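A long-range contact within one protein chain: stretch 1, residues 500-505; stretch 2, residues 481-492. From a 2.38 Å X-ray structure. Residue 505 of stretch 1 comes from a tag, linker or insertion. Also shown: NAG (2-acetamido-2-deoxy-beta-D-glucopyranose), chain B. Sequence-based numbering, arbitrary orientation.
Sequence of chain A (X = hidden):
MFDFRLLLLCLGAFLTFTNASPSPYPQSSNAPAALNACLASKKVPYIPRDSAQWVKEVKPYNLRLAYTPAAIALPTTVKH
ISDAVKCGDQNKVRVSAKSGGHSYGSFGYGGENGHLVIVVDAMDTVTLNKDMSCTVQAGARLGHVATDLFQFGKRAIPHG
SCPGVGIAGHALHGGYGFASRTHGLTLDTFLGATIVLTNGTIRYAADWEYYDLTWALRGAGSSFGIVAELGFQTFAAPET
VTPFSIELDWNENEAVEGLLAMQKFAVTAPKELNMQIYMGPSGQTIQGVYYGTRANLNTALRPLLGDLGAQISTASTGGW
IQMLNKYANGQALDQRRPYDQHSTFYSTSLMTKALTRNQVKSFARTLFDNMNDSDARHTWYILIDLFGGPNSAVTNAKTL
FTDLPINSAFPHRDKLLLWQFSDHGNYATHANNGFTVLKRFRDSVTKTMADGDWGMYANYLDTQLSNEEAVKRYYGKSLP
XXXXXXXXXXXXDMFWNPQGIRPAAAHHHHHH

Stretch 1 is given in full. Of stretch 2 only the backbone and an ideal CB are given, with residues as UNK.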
# COMPACT_ATOMS: atom_id res chain seq x y z
N GLY A 500 14.01 5.91 1.12
CA GLY A 500 14.04 5.43 2.49
C GLY A 500 14.39 6.53 3.47
O GLY A 500 14.88 7.60 3.11
N ILE A 501 14.12 6.26 4.75
CA ILE A 501 14.51 7.19 5.80
C ILE A 501 16.03 7.23 5.90
O ILE A 501 16.69 6.20 6.06
CB ILE A 501 13.88 6.78 7.14
CG1 ILE A 501 12.35 6.68 7.02
CG2 ILE A 501 14.28 7.76 8.24
CD1 ILE A 501 11.68 7.91 6.46
N ARG A 502 16.59 8.44 5.80
CA ARG A 502 18.03 8.64 5.91
C ARG A 502 18.41 8.92 7.36
O ARG A 502 17.75 9.74 8.01
CB ARG A 502 18.46 9.81 5.03
CG ARG A 502 18.11 9.64 3.56
CD ARG A 502 19.02 8.61 2.90
NE ARG A 502 18.81 8.56 1.45
CZ ARG A 502 18.36 7.50 0.77
NH1 ARG A 502 18.04 6.37 1.40
NH2 ARG A 502 18.22 7.58 -0.55
N PRO A 503 19.44 8.27 7.90
CA PRO A 503 19.80 8.52 9.30
C PRO A 503 20.21 9.96 9.53
O PRO A 503 20.80 10.61 8.66
CB PRO A 503 20.97 7.56 9.54
CG PRO A 503 21.56 7.33 8.19
CD PRO A 503 20.38 7.35 7.24
N ALA A 504 19.89 10.46 10.72
CA ALA A 504 20.35 11.78 11.11
C ALA A 504 21.85 11.74 11.38
O ALA A 504 22.34 10.85 12.09
CB ALA A 504 19.58 12.27 12.33
N ALA A 505 22.57 12.70 10.81
CA ALA A 505 24.03 12.74 10.89
C ALA A 505 24.55 12.49 12.31
O ALA A 505 23.89 12.81 13.30
CB ALA A 505 24.54 14.09 10.38
N UNK A 481 11.61 12.34 14.03
CA UNK A 481 11.67 11.19 14.92
C UNK A 481 12.08 9.93 14.16
O UNK A 481 12.85 9.11 14.67
CB UNK A 481 10.32 10.98 15.61
N UNK A 482 11.59 9.77 12.92
CA UNK A 482 12.02 8.65 12.09
C UNK A 482 13.52 8.71 11.82
O UNK A 482 14.22 7.70 11.94
CB UNK A 482 11.25 8.64 10.77
N UNK A 483 14.02 9.89 11.44
CA UNK A 483 15.45 10.03 11.20
C UNK A 483 16.26 9.81 12.48
O UNK A 483 17.36 9.24 12.44
CB UNK A 483 15.75 11.41 10.62
N UNK A 484 15.73 10.25 13.62
CA UNK A 484 16.41 10.01 14.88
C UNK A 484 16.49 8.51 15.17
O UNK A 484 17.53 8.01 15.62
CB UNK A 484 15.69 10.74 16.02
N UNK A 485 15.40 7.79 14.89
CA UNK A 485 15.37 6.35 15.15
C UNK A 485 16.19 5.57 14.14
O UNK A 485 16.77 4.54 14.47
CB UNK A 485 13.93 5.84 15.14
N UNK A 486 16.24 6.04 12.89
CA UNK A 486 17.07 5.39 11.89
C UNK A 486 18.54 5.40 12.30
O UNK A 486 19.26 4.42 12.09
CB UNK A 486 16.90 6.07 10.53
N UNK A 487 19.00 6.51 12.89
CA UNK A 487 20.39 6.59 13.33
C UNK A 487 20.66 5.63 14.49
O UNK A 487 21.75 5.06 14.58
CB UNK A 487 20.73 8.02 13.74
N UNK A 488 19.68 5.46 15.38
CA UNK A 488 19.81 4.49 16.46
C UNK A 488 20.06 3.09 15.90
O UNK A 488 21.01 2.41 16.30
CB UNK A 488 18.56 4.50 17.34
N UNK A 489 19.22 2.66 14.97
CA UNK A 489 19.09 1.25 14.61
C UNK A 489 19.84 0.87 13.34
O UNK A 489 20.45 -0.20 13.30
CB UNK A 489 17.61 0.90 14.44
N UNK A 490 19.82 1.71 12.31
CA UNK A 490 20.52 1.44 11.05
C UNK A 490 21.34 2.68 10.70
O UNK A 490 20.99 3.44 9.79
CB UNK A 490 19.54 1.09 9.93
N UNK A 491 22.47 2.90 11.40
CA UNK A 491 23.22 4.15 11.19
C UNK A 491 24.02 4.14 9.90
O UNK A 491 24.16 5.17 9.25
CB UNK A 491 24.16 4.40 12.37
N UNK A 492 24.55 2.97 9.53
CA UNK A 492 25.25 2.82 8.26
C UNK A 492 24.29 2.72 7.08
O UNK A 492 24.74 2.62 5.94
CB UNK A 492 26.15 1.58 8.30
C1 NAG B . 21.62 -4.50 17.71
C2 NAG B . 22.19 -4.80 19.09
C3 NAG B . 21.17 -4.49 20.18
C4 NAG B . 20.60 -3.08 20.02
C5 NAG B . 20.12 -2.86 18.59
C6 NAG B . 19.68 -1.44 18.33
C7 NAG B . 23.80 -6.57 19.66
C8 NAG B . 24.07 -8.04 19.67
N2 NAG B . 22.61 -6.19 19.17
O3 NAG B . 21.80 -4.61 21.45
O4 NAG B . 19.46 -2.95 20.87
O5 NAG B . 21.17 -3.15 17.66
O6 NAG B . 20.79 -0.60 18.05
O7 NAG B . 24.62 -5.75 20.08

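Residues 481 to 489 are helical, and stretch 1 runs past them as a segment without regular helix or strand, and stretch 1 sets rules for the side of the helix that faces it, around 482, 483, 486 and 487.

Position 481 has nothing of stretch 1 near its CB, and almost any helix-tolerant residue would fit; it is Lys481. At 482 the CB points toward stretch 1 and its ideal position lies 4.0 Å from Ile501 CG2. A methyl group at that distance asks for an aliphatic side chain, Leu, Ile, Met or Ala. The deposited Leu482 answers with an apolar contact, its CB 4.1 Å from Ile501 CG2.

Position 483 points sideways, its ideal CB 3.7 Å from Arg502 O. That carbonyl is an acceptor within reach of a flexible donor, so Lys, Arg or Gln would suit, while the backbone is already useful whatever the side chain: the 483 O accepts a hydrogen bond from Ala504 N at 3.3 Å. The residue is Lys483, whose NZ donates to Arg502 O at 3.2 Å. Its chain curls back to do so, with chi3 at 116°, between wells. Backbone and side chain thus hold stretch 1 at Arg502 and Ala504, on either side of Pro503 in the sequence.

Positions 484 and 485 point away and stretch 1 sets no rule for them; they are Lys484 and Leu485.

At 486 the CB again points toward stretch 1, with its ideal position 3.9 Å from Ile501 CG2 and 4.0 Å from Pro503 CA. An aliphatic stem is wanted, so Leu or Met would serve, as would a long polar residue that could carry its end group past the contact. Lys486 does the latter: its CG lies 3.5 Å from Pro503 N and its CE 3.3 Å from Ile501 O, while its NZ reaches on toward 490.

Position 487 is where the CA atoms come nearest, its CA 4.5 Å from Pro503 CA. The ideal CB is 3.6 Å from Ala504 O and 4.2 Å from Pro503 CB, which favours a small side chain such as Ala or Ser. Ala487 packs its methyl against both.

Positions 488 and 489 are out of reach, and are Glu488 and Leu489; the sugar NAG lies beside them, its C6 3.4 Å from Leu489 CD2.

At 490 phi/psi of -130/75 leave the helix, a place open to Asn, Asp or Gly. Asp490 OD2 accepts a hydrogen bond from Lys486 NZ at 3.0 Å, part of a salt bridge.

Position 491 points away, and its phi of -76° admits proline; Pro491 touches stretch 1 through its backbone, its O 3.5 Å from Pro503 CG. Position 492, also directed away, is Lys492.

Stretch 2 481-492: KLKKLKAELDPK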
# COMPACT_ATOMS: atom_id res chain seq x y z
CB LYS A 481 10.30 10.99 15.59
CG LYS A 481 10.33 10.19 16.88
CD LYS A 481 9.02 9.43 17.07
CE LYS A 481 8.65 9.23 18.53
NZ LYS A 481 7.39 8.43 18.66
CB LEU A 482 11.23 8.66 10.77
CG LEU A 482 9.77 8.20 10.81
CD1 LEU A 482 9.03 8.66 9.56
CD2 LEU A 482 9.68 6.69 10.95
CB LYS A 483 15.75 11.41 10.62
CG LYS A 483 15.24 11.61 9.20
CD LYS A 483 15.28 13.08 8.81
CE LYS A 483 16.25 13.33 7.67
NZ LYS A 483 17.64 12.92 7.99
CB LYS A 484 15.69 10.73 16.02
CG LYS A 484 16.47 10.73 17.33
CD LYS A 484 15.72 11.48 18.43
CE LYS A 484 14.71 10.59 19.14
NZ LYS A 484 15.35 9.47 19.87
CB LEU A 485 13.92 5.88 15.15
CG LEU A 485 13.65 4.40 15.42
CD1 LEU A 485 14.27 3.96 16.73
CD2 LEU A 485 12.15 4.17 15.44
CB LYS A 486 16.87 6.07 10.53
CG LYS A 486 17.76 5.56 9.41
CD LYS A 486 17.25 4.28 8.77
CE LYS A 486 18.20 3.80 7.68
NZ LYS A 486 17.72 2.60 6.95
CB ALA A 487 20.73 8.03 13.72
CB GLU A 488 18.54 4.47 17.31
CG GLU A 488 18.62 5.19 18.63
CD GLU A 488 17.64 4.62 19.65
OE1 GLU A 488 17.92 3.54 20.21
OE2 GLU A 488 16.57 5.23 19.87
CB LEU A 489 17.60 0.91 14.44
CG LEU A 489 16.76 1.24 15.68
CD1 LEU A 489 15.28 0.96 15.44
CD2 LEU A 489 17.26 0.48 16.90
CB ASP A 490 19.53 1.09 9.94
CG ASP A 490 20.20 0.47 8.73
OD1 ASP A 490 21.37 0.04 8.85
OD2 ASP A 490 19.56 0.40 7.67
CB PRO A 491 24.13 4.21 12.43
CG PRO A 491 24.00 2.85 13.14
CD PRO A 491 23.21 1.95 12.24
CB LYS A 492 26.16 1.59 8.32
CG LYS A 492 27.15 1.62 9.48
CD LYS A 492 28.29 0.63 9.28
CE LYS A 492 28.69 -0.05 10.59
NZ LYS A 492 29.87 -0.95 10.41
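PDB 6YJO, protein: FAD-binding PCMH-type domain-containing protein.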